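Local coordinates for protein type-iv like pilin ttha1219 (Thermus thermophilus, PDB 5G23) that is a type IV pilin-like protein, resembling type II secretion pseudopilins, that probably takes part in the pilus machinery used for DNA uptake in natural competence, at residues 110-114 with 115-119; 119-123 with 124-128; 149-153 with 154-158. One frame throughout, in Å; residues are numbered along the deposited sequence.

Contact 1: 110-114 with 115-119; sequences EVNQG and ALRWG
Arg117 reaches Asn112 because its CG stands anti to its carbonyl carbon (chi1 -62°) and the chain runs extended to NE, carrying the guanidinium back to the turn. There NH1 gives a 2.7 Å hydrogen bond to the backbone O of Asn112, which lies near the guanidinium plane. The same Asn112 O accepts Ala115 N at 3.1 Å, and the two donors grip it from opposite faces of the carbonyl plane, neither along a lone pair. The Ala115 CB lies against one face of the guanidinium, toward its rim, 3.6 Å from the plane; a methyl is small enough to let the arginine pass over. Replacing Arg117 by an alanine would probably leave Asn112 O with Ala115 N as its one donor in the hairpin and uncover that methyl.

The backbone is a beta hairpin with a two-residue loop, closed by a type I' turn, Asn112 to Ala115. Gln113 takes the left-handed shape (phi 48°, psi 47°) that the first corner of such a turn requires, and Gly114 follows with positive phi, which suits glycine. Asn112 N returns a bond to Ala115 O, and Glu110 and Arg117 pair through both N and O, Arg117 N to Glu110 O at 2.8 Å. On the other face, Val111 and Leu116 cross at about a right angle, CG2 to CD1 3.9 Å, two branched apolar chains suited to an inward surface.

That apolar face turns to Phe145 of strand 141-151; Leu116 also meets Thr52 of helix 44-61 and Val134 of strand 132-134, at the edge of the seven-stranded sheet.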
ATOM      1  N   GLU B 110      -3.669  -5.015  13.643  1.00 21.08           N
ATOM      2  CA  GLU B 110      -3.796  -6.231  14.501  1.00 25.04           C
ATOM      3  C   GLU B 110      -4.182  -7.437  13.697  1.00 22.61           C
ATOM      4  O   GLU B 110      -4.759  -7.284  12.653  1.00 19.43           O
ATOM      5  CB  GLU B 110      -4.957  -6.028  15.495  1.00 31.19           C
ATOM      6  CG  GLU B 110      -4.800  -4.885  16.472  1.00 41.18           C
ATOM      7  CD  GLU B 110      -5.761  -4.975  17.644  1.00 52.55           C
ATOM      8  OE1 GLU B 110      -6.232  -6.117  17.976  1.00 60.25           O
ATOM      9  OE2 GLU B 110      -6.069  -3.887  18.212  1.00 61.66           O
ATOM     10  N   VAL B 111      -3.903  -8.633  14.207  1.00 22.92           N
ATOM     11  CA  VAL B 111      -4.374  -9.879  13.592  1.00 26.61           C
ATOM     12  C   VAL B 111      -5.458 -10.479  14.485  1.00 27.56           C
ATOM     13  O   VAL B 111      -5.351 -10.493  15.702  1.00 28.18           O
ATOM     14  CB  VAL B 111      -3.266 -10.934  13.398  1.00 28.26           C
ATOM     15  CG1 VAL B 111      -3.823 -12.292  12.958  1.00 30.99           C
ATOM     16  CG2 VAL B 111      -2.338 -10.490  12.329  1.00 29.14           C
ATOM     17  N   ASN B 112      -6.494 -10.953  13.844  1.00 29.54           N
ATOM     18  CA  ASN B 112      -7.567 -11.671  14.543  1.00 33.52           C
ATOM     19  C   ASN B 112      -8.136 -12.725  13.597  1.00 29.86           C
ATOM     20  O   ASN B 112      -8.405 -12.405  12.422  1.00 27.18           O
ATOM     21  CB  ASN B 112      -8.670 -10.676  14.916  1.00 35.43           C
ATOM     22  CG  ASN B 112      -9.925 -11.390  15.432  1.00 41.96           C
ATOM     23  OD1 ASN B 112     -10.941 -11.487  14.734  1.00 44.14           O
ATOM     24  ND2 ASN B 112      -9.832 -11.929  16.637  1.00 44.50           N
ATOM     25  N   GLN B 113      -8.329 -13.957  14.086  1.00 30.12           N
ATOM     26  CA  GLN B 113      -8.922 -15.030  13.277  1.00 31.82           C
ATOM     27  C   GLN B 113      -8.286 -15.179  11.872  1.00 27.61           C
ATOM     28  O   GLN B 113      -8.991 -15.265  10.837  1.00 26.27           O
ATOM     29  CB  GLN B 113     -10.417 -14.818  13.131  1.00 36.64           C
ATOM     30  CG  GLN B 113     -11.138 -14.942  14.450  1.00 42.41           C
ATOM     31  CD  GLN B 113     -12.632 -14.893  14.253  1.00 48.88           C
ATOM     32  OE1 GLN B 113     -13.134 -14.525  13.183  1.00 54.79           O
ATOM     33  NE2 GLN B 113     -13.355 -15.283  15.271  1.00 53.98           N
ATOM     34  N   GLY B 114      -6.954 -15.184  11.840  1.00 25.43           N
ATOM     35  CA  GLY B 114      -6.242 -15.464  10.568  1.00 24.37           C
ATOM     36  C   GLY B 114      -6.217 -14.309   9.579  1.00 23.53           C
ATOM     37  O   GLY B 114      -5.832 -14.505   8.416  1.00 21.83           O
ATOM     38  N   ALA B 115      -6.662 -13.113  10.002  1.00 23.49           N
ATOM     39  CA  ALA B 115      -6.659 -11.881   9.167  1.00 21.78           C
ATOM     40  C   ALA B 115      -5.895 -10.720   9.827  1.00 21.37           C
ATOM     41  O   ALA B 115      -6.048 -10.490  11.024  1.00 19.83           O
ATOM     42  CB  ALA B 115      -8.075 -11.424   8.874  1.00 24.80           C
ATOM     43  N   LEU B 116      -5.078 -10.023   9.031  1.00 17.81           N
ATOM     44  CA  LEU B 116      -4.511  -8.817   9.424  1.00 17.51           C
ATOM     45  C   LEU B 116      -5.534  -7.709   9.091  1.00 17.62           C
ATOM     46  O   LEU B 116      -6.021  -7.659   7.996  1.00 16.25           O
ATOM     47  CB  LEU B 116      -3.179  -8.590   8.690  1.00 17.67           C
ATOM     48  CG  LEU B 116      -2.425  -7.282   8.947  1.00 17.73           C
ATOM     49  CD1 LEU B 116      -1.885  -7.187  10.349  1.00 18.11           C
ATOM     50  CD2 LEU B 116      -1.289  -7.152   7.937  1.00 17.51           C
ATOM     51  N   ARG B 117      -5.766  -6.832  10.045  1.00 17.27           N
ATOM     52  CA  ARG B 117      -6.682  -5.715   9.937  1.00 18.45           C
ATOM     53  C   ARG B 117      -6.074  -4.370  10.319  1.00 17.66           C
ATOM     54  O   ARG B 117      -5.072  -4.297  11.028  1.00 16.51           O
ATOM     55  CB  ARG B 117      -7.906  -5.983  10.797  1.00 22.18           C
ATOM     56  CG  ARG B 117      -8.715  -7.210  10.388  1.00 24.91           C
ATOM     57  CD  ARG B 117     -10.005  -7.264  11.217  1.00 29.12           C
ATOM     58  NE  ARG B 117     -10.867  -8.350  10.820  1.00 34.50           N
ATOM     59  CZ  ARG B 117     -10.670  -9.632  11.182  1.00 40.30           C
ATOM     60  NH1 ARG B 117      -9.623  -9.982  11.967  1.00 42.05           N
ATOM     61  NH2 ARG B 117     -11.483 -10.585  10.750  1.00 40.84           N
ATOM     62  N   TRP B 118      -6.657  -3.308   9.790  1.00 17.37           N
ATOM     63  CA  TRP B 118      -6.190  -1.975   9.964  1.00 17.28           C
ATOM     64  C   TRP B 118      -7.276  -1.042  10.410  1.00 17.84           C
ATOM     65  O   TRP B 118      -8.470  -1.185   9.982  1.00 18.38           O
ATOM     66  CB  TRP B 118      -5.662  -1.460   8.606  1.00 18.31           C
ATOM     67  CG  TRP B 118      -5.267  -0.001   8.599  1.00 20.35           C
ATOM     68  CD1 TRP B 118      -4.279   0.626   9.351  1.00 21.30           C
ATOM     69  CD2 TRP B 118      -5.861   1.034   7.810  1.00 23.39           C
ATOM     70  NE1 TRP B 118      -4.197   1.957   9.030  1.00 22.06           N
ATOM     71  CE2 TRP B 118      -5.159   2.240   8.099  1.00 22.94           C
ATOM     72  CE3 TRP B 118      -6.869   1.044   6.835  1.00 25.54           C
ATOM     73  CZ2 TRP B 118      -5.497   3.459   7.520  1.00 25.43           C
ATOM     74  CZ3 TRP B 118      -7.198   2.304   6.211  1.00 27.16           C
ATOM     75  CH2 TRP B 118      -6.509   3.470   6.577  1.00 26.51           C
ATOM     76  N   GLY B 119      -6.934  -0.068  11.231  1.00 17.11           N
ATOM     77  CA  GLY B 119      -7.856   1.065  11.465  1.00 18.48           C
ATOM     78  C   GLY B 119      -7.170   2.405  11.643  1.00 18.16           C
ATOM     79  O   GLY B 119      -5.947   2.469  11.811  1.00 16.99           O
TER

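Contact 2: 119-123 with 124-128; sequences GACKG and EGCAP
Cys121 and Cys126 are joined by a disulfide, SG to SG 2.0 Å, that staples the end of strand 115-122 to the loop folding back over it and closes a small ring around a type II beta turn from Gly123 to Cys126. Both sulfurs sit between their own backbone N and carbonyl carbon (chi1 59° and 61°), a crowded position that points them at each other, and the S-S torsion is 73°.

The tight side gathers round this bridge. Cys126 CB comes to 3.4 Å from Lys122 O, and the ring of Pro128 lies beside the sulfur of Cys121, with CD 3.8 Å away. Pro128 CB rests 3.6 Å from Gly119 O; glycine has no side chain to push the proline off. Proline, rigid and without an N-H, suits a loop segment that packs alongside the strand without pairing to it. Gly123 takes backbone angles at which any CB would jam against the carbonyl O of Lys122, so glycine suits it. Cys126 O accepts a hydrogen bond from Trp86 NE1, tying the loop to strand 82-88.

The solvent side is looser and polar. Glu124 and Gly125 form the exposed corner of the turn, where Gly125 has the positive phi natural to glycine. A bend at chi2 folds the Glu124 carboxylate back beside Gly123, OE1 3.7 Å from Gly123 C. Lys122 points away from the loop at its CB and sends NZ to a salt bridge with Glu103.

The turn is closed by Cys126 N, which reaches Gly123 O at 3.1 Å from well above the carbonyl plane.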
ATOM      1  N   GLY B 119      -6.934  -0.068  11.231  1.00 17.11           N
ATOM      2  CA  GLY B 119      -7.856   1.065  11.465  1.00 18.48           C
ATOM      3  C   GLY B 119      -7.170   2.405  11.643  1.00 18.16           C
ATOM      4  O   GLY B 119      -5.947   2.469  11.811  1.00 16.99           O
ATOM      5  N   ALA B 120      -7.948   3.466  11.486  1.00 18.01           N
ATOM      6  CA  ALA B 120      -7.477   4.806  11.507  1.00 19.35           C
ATOM      7  C   ALA B 120      -8.400   5.723  12.293  1.00 19.37           C
ATOM      8  O   ALA B 120      -9.587   5.493  12.330  1.00 20.25           O
ATOM      9  CB  ALA B 120      -7.356   5.350  10.092  1.00 20.71           C
ATOM     10  N   CYS B 121      -7.862   6.768  12.868  1.00 19.45           N
ATOM     11  CA  CYS B 121      -8.658   7.694  13.633  1.00 21.14           C
ATOM     12  C   CYS B 121      -8.048   9.035  13.617  1.00 20.98           C
ATOM     13  O   CYS B 121      -6.889   9.236  13.246  1.00 21.05           O
ATOM     14  CB  CYS B 121      -8.811   7.182  15.113  1.00 21.45           C
ATOM     15  SG  CYS B 121      -7.239   6.951  15.983  1.00 19.80           S
ATOM     16  N   LYS B 122      -8.812   9.984  14.053  1.00 21.90           N
ATOM     17  CA  LYS B 122      -8.345  11.337  14.192  1.00 23.44           C
ATOM     18  C   LYS B 122      -8.410  11.801  15.646  1.00 23.61           C
ATOM     19  O   LYS B 122      -9.351  11.495  16.352  1.00 22.45           O
ATOM     20  CB  LYS B 122      -9.232  12.212  13.336  1.00 25.57           C
ATOM     21  CG  LYS B 122      -8.678  13.583  13.124  1.00 28.33           C
ATOM     22  CD  LYS B 122      -9.740  14.413  12.401  1.00 31.22           C
ATOM     23  CE  LYS B 122      -9.414  15.855  12.340  1.00 32.84           C
ATOM     24  NZ  LYS B 122     -10.096  16.338  11.105  1.00 34.77           N
ATOM     25  N   GLY B 123      -7.427  12.559  16.049  1.00 24.08           N
ATOM     26  CA  GLY B 123      -7.433  13.197  17.367  1.00 26.93           C
ATOM     27  C   GLY B 123      -6.303  12.693  18.213  1.00 27.66           C
ATOM     28  O   GLY B 123      -5.910  11.548  18.129  1.00 26.59           O
ATOM     29  N   GLU B 124      -5.757  13.555  19.043  1.00 31.11           N
ATOM     30  CA  GLU B 124      -4.747  13.156  19.993  1.00 32.95           C
ATOM     31  C   GLU B 124      -5.204  11.947  20.823  1.00 29.77           C
ATOM     32  O   GLU B 124      -6.285  11.981  21.385  1.00 29.97           O
ATOM     33  CB  GLU B 124      -4.493  14.314  20.927  1.00 39.07           C
ATOM     34  CG  GLU B 124      -3.988  15.620  20.308  1.00 46.21           C
ATOM     35  CD  GLU B 124      -5.043  16.413  19.469  1.00 52.38           C
ATOM     36  OE1 GLU B 124      -6.293  16.180  19.569  1.00 55.79           O
ATOM     37  OE2 GLU B 124      -4.620  17.307  18.699  1.00 60.53           O
ATOM     38  N   GLY B 125      -4.411  10.888  20.869  1.00 28.47           N
ATOM     39  CA  GLY B 125      -4.728   9.654  21.632  1.00 27.93           C
ATOM     40  C   GLY B 125      -5.918   8.853  21.139  1.00 26.30           C
ATOM     41  O   GLY B 125      -6.487   8.025  21.895  1.00 24.67           O
ATOM     42  N   CYS B 126      -6.367   9.105  19.903  1.00 24.09           N
ATOM     43  CA  CYS B 126      -7.560   8.393  19.421  1.00 22.65           C
ATOM     44  C   CYS B 126      -7.243   6.952  19.345  1.00 21.48           C
ATOM     45  O   CYS B 126      -6.071   6.547  19.103  1.00 20.37           O
ATOM     46  CB  CYS B 126      -8.015   8.938  18.057  1.00 22.67           C
ATOM     47  SG  CYS B 126      -6.811   8.774  16.716  1.00 21.23           S
ATOM     48  N   ALA B 127      -8.250   6.116  19.625  1.00 21.60           N
ATOM     49  CA  ALA B 127      -8.050   4.675  19.573  1.00 22.10           C
ATOM     50  C   ALA B 127      -8.485   4.195  18.207  1.00 22.74           C
ATOM     51  O   ALA B 127      -9.658   4.249  17.907  1.00 23.87           O
ATOM     52  CB  ALA B 127      -8.886   3.987  20.673  1.00 22.74           C
ATOM     53  N   PRO B 128      -7.568   3.699  17.375  1.00 23.05           N
ATOM     54  CA  PRO B 128      -8.081   3.182  16.099  1.00 24.14           C
ATOM     55  C   PRO B 128      -8.940   1.912  16.237  1.00 24.46           C
ATOM     56  O   PRO B 128      -8.577   1.031  16.970  1.00 24.53           O
ATOM     57  CB  PRO B 128      -6.816   2.867  15.308  1.00 24.17           C
ATOM     58  CG  PRO B 128      -5.622   3.194  16.168  1.00 24.56           C
ATOM     59  CD  PRO B 128      -6.113   3.631  17.528  1.00 24.00           C
TER

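Contact 3: 149-153 with 154-158; sequences YLEGG and TWKRQ
Lys156 holds out its amino group to Glu151, NZ to OE1 3.0 Å, in a hydrogen-bonded salt bridge that joins side chains on one face of two paired strands. The lysine comes from above the carboxylate plane, and both chains are extended beyond CG, which lets them cover the distance.

The backbone donors and acceptors are matched in two reciprocal pairs. Tyr149 N gives to Lys156 O, and Lys156 N returns to Tyr149 O at 2.8 Å. Glu151 N gives a nearly straight bond (174° at the hydrogen) to Thr154 O, while Thr154 N closes the ring to Glu151 O at 3.0 Å, arriving above the carbonyl plane. Tyr149 O also takes a CA-H...O contact of 3.3 Å from Trp155 CA. On the strand's other edge the backbone of Leu150 bonds to Ser174 and Ala175 of strand 173-184, and the Arg157 guanidinium makes salt bridges with Asp81 and Glu211.

These bonds make a beta hairpin with a two-residue loop, a type I' turn from Glu151 to Thr154, joining strand 141-151 to the outermost strand 154-156. Gly152 and Gly153 fill the corner: both have positive phi, and a CB on Gly153 would collide with Gly152 O.

Tyr149, with CG between its backbone N and carbonyl carbon (chi1 65°), lays its ring under the aliphatic chain of Lys156, whose CB sits over the face in a CH-pi contact, toward the ring's rim, 3.9 Å from the centroid. Gln158 CG approaches Tyr149 OH at 3.2 Å; its NE2 is 3.3 Å from the same oxygen, at an angle too poor for a hydrogen bond. On the opposite face Leu150 CB makes a second CH-pi contact, 3.6 Å from the centroid of the six-membered ring of Trp155, and the indole continues onto Ala177, Pro202 and Leu205.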
ATOM      1  N   TYR B 149      11.271  -4.022  17.917  1.00 13.27           N
ATOM      2  CA  TYR B 149      11.786  -2.701  17.769  1.00 14.21           C
ATOM      3  C   TYR B 149      13.273  -2.623  18.150  1.00 14.16           C
ATOM      4  O   TYR B 149      13.778  -3.388  18.987  1.00 13.77           O
ATOM      5  CB  TYR B 149      10.960  -1.697  18.589  1.00 13.71           C
ATOM      6  CG  TYR B 149      11.021  -1.887  20.071  1.00 14.09           C
ATOM      7  CD1 TYR B 149      10.119  -2.710  20.704  1.00 14.75           C
ATOM      8  CD2 TYR B 149      11.900  -1.107  20.892  1.00 15.39           C
ATOM      9  CE1 TYR B 149      10.136  -2.856  22.066  1.00 15.12           C
ATOM     10  CE2 TYR B 149      11.881  -1.224  22.256  1.00 16.77           C
ATOM     11  CZ  TYR B 149      10.968  -2.091  22.818  1.00 16.46           C
ATOM     12  OH  TYR B 149      10.974  -2.262  24.166  1.00 17.63           O
ATOM     13  N   LEU B 150      13.950  -1.660  17.551  1.00 14.92           N
ATOM     14  CA  LEU B 150      15.379  -1.506  17.747  1.00 16.17           C
ATOM     15  C   LEU B 150      15.604  -0.302  18.631  1.00 17.98           C
ATOM     16  O   LEU B 150      15.216   0.824  18.293  1.00 18.45           O
ATOM     17  CB  LEU B 150      16.085  -1.318  16.410  1.00 17.05           C
ATOM     18  CG  LEU B 150      17.606  -1.131  16.438  1.00 18.31           C
ATOM     19  CD1 LEU B 150      18.311  -2.303  17.133  1.00 18.74           C
ATOM     20  CD2 LEU B 150      18.113  -0.967  15.037  1.00 18.93           C
ATOM     21  N   GLU B 151      16.170  -0.521  19.813  1.00 20.40           N
ATOM     22  CA  GLU B 151      16.451   0.567  20.760  1.00 24.80           C
ATOM     23  C   GLU B 151      17.935   0.569  21.076  1.00 27.92           C
ATOM     24  O   GLU B 151      18.465  -0.405  21.637  1.00 27.76           O
ATOM     25  CB  GLU B 151      15.699   0.407  22.066  1.00 26.98           C
ATOM     26  CG  GLU B 151      15.988   1.534  23.066  1.00 30.69           C
ATOM     27  CD  GLU B 151      15.463   1.259  24.447  1.00 33.39           C
ATOM     28  OE1 GLU B 151      14.752   0.259  24.636  1.00 33.27           O
ATOM     29  OE2 GLU B 151      15.768   2.078  25.350  1.00 41.00           O
ATOM     30  N   GLY B 152      18.631   1.609  20.652  1.00 30.98           N
ATOM     31  CA  GLY B 152      20.079   1.700  20.915  1.00 33.53           C
ATOM     32  C   GLY B 152      20.897   0.521  20.453  1.00 32.87           C
ATOM     33  O   GLY B 152      21.744   0.081  21.194  1.00 38.42           O
ATOM     34  N   GLY B 153      20.655  -0.044  19.285  1.00 31.64           N
ATOM     35  CA  GLY B 153      21.429  -1.231  18.933  1.00 30.59           C
ATOM     36  C   GLY B 153      20.947  -2.593  19.446  1.00 28.71           C
ATOM     37  O   GLY B 153      21.452  -3.583  19.003  1.00 31.17           O
ATOM     38  N   THR B 154      19.960  -2.656  20.373  1.00 25.18           N
ATOM     39  CA  THR B 154      19.386  -3.907  20.805  1.00 22.10           C
ATOM     40  C   THR B 154      17.928  -4.099  20.273  1.00 18.07           C
ATOM     41  O   THR B 154      17.066  -3.251  20.472  1.00 16.28           O
ATOM     42  CB  THR B 154      19.317  -3.939  22.340  1.00 23.21           C
ATOM     43  OG1 THR B 154      20.644  -3.825  22.827  1.00 25.41           O
ATOM     44  CG2 THR B 154      18.738  -5.226  22.864  1.00 23.63           C
ATOM     45  N   TRP B 155      17.646  -5.243  19.683  1.00 16.55           N
ATOM     46  CA  TRP B 155      16.300  -5.563  19.224  1.00 15.40           C
ATOM     47  C   TRP B 155      15.472  -6.117  20.411  1.00 15.63           C
ATOM     48  O   TRP B 155      15.991  -6.947  21.191  1.00 14.39           O
ATOM     49  CB  TRP B 155      16.337  -6.609  18.061  1.00 15.42           C
ATOM     50  CG  TRP B 155      16.731  -5.994  16.742  1.00 15.59           C
ATOM     51  CD1 TRP B 155      17.976  -5.973  16.172  1.00 16.76           C
ATOM     52  CD2 TRP B 155      15.876  -5.273  15.858  1.00 15.79           C
ATOM     53  NE1 TRP B 155      17.920  -5.244  14.973  1.00 16.61           N
ATOM     54  CE2 TRP B 155      16.649  -4.835  14.765  1.00 16.34           C
ATOM     55  CE3 TRP B 155      14.548  -4.898  15.922  1.00 15.56           C
ATOM     56  CZ2 TRP B 155      16.118  -4.076  13.737  1.00 16.42           C
ATOM     57  CZ3 TRP B 155      14.013  -4.191  14.866  1.00 16.31           C
ATOM     58  CH2 TRP B 155      14.790  -3.774  13.819  1.00 16.10           C
ATOM     59  N   LYS B 156      14.220  -5.653  20.549  1.00 14.90           N
ATOM     60  CA  LYS B 156      13.379  -6.062  21.674  1.00 15.31           C
ATOM     61  C   LYS B 156      11.996  -6.417  21.135  1.00 14.18           C
ATOM     62  O   LYS B 156      11.592  -5.945  20.056  1.00 12.32           O
ATOM     63  CB  LYS B 156      13.286  -4.884  22.662  1.00 17.25           C
ATOM     64  CG  LYS B 156      14.617  -4.547  23.343  1.00 19.28           C
ATOM     65  CD  LYS B 156      14.583  -3.378  24.270  1.00 21.33           C
ATOM     66  CE  LYS B 156      15.987  -3.199  24.843  1.00 24.59           C
ATOM     67  NZ  LYS B 156      16.001  -2.157  25.847  1.00 27.22           N
ATOM     68  N   ARG B 157      11.276  -7.263  21.877  1.00 13.78           N
ATOM     69  CA  ARG B 157       9.861  -7.500  21.568  1.00 13.58           C
ATOM     70  C   ARG B 157       9.143  -7.676  22.866  1.00 14.04           C
ATOM     71  O   ARG B 157       9.273  -8.688  23.577  1.00 13.66           O
ATOM     72  CB  ARG B 157       9.630  -8.691  20.632  1.00 14.11           C
ATOM     73  CG  ARG B 157       8.175  -9.047  20.405  1.00 15.10           C
ATOM     74  CD  ARG B 157       7.914 -10.051  19.293  1.00 15.62           C
ATOM     75  NE  ARG B 157       6.540 -10.557  19.289  1.00 17.48           N
ATOM     76  CZ  ARG B 157       6.078 -11.531  20.103  1.00 20.64           C
ATOM     77  NH1 ARG B 157       6.873 -12.161  20.922  1.00 24.71           N
ATOM     78  NH2 ARG B 157       4.807 -11.833  20.132  1.00 22.19           N
ATOM     79  N   GLN B 158       8.464  -6.602  23.214  1.00 15.00           N
ATOM     80  CA  GLN B 158       7.879  -6.486  24.530  1.00 16.11           C
ATOM     81  C   GLN B 158       6.915  -5.328  24.432  1.00 16.95           C
ATOM     82  O   GLN B 158       6.975  -4.510  23.502  1.00 16.51           O
ATOM     83  CB  GLN B 158       8.931  -6.223  25.606  1.00 16.96           C
ATOM     84  CG  GLN B 158       9.819  -5.024  25.361  1.00 17.34           C
ATOM     85  CD  GLN B 158      11.057  -4.970  26.240  1.00 17.89           C
ATOM     86  OE1 GLN B 158      11.863  -5.913  26.250  1.00 18.74           O
ATOM     87  NE2 GLN B 158      11.168  -3.933  27.025  1.00 18.66           N
TER

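Overall arrangement
Contacts 1 and 2 follow directly on one another: strand 115-122 leaves the hairpin turn of contact 1, passes through the shared Gly119 and ends at the disulfide loop of contact 2, with centres about 17 Å apart. Both use strand 115-122 of the large antiparallel sheet, and contact 2 adds the loop after it. Contact 3 comes later in the chain, on the four-stranded sheet, its centre about 24 Å from that of contact 1, across the chain's centre, and about 25 Å from that of contact 2. The two sheets of this pilin-like domain meet where Val111 and Leu116 pack on Phe145, so strand 141-151 links the surroundings of contact 1 to contact 3, at its far end.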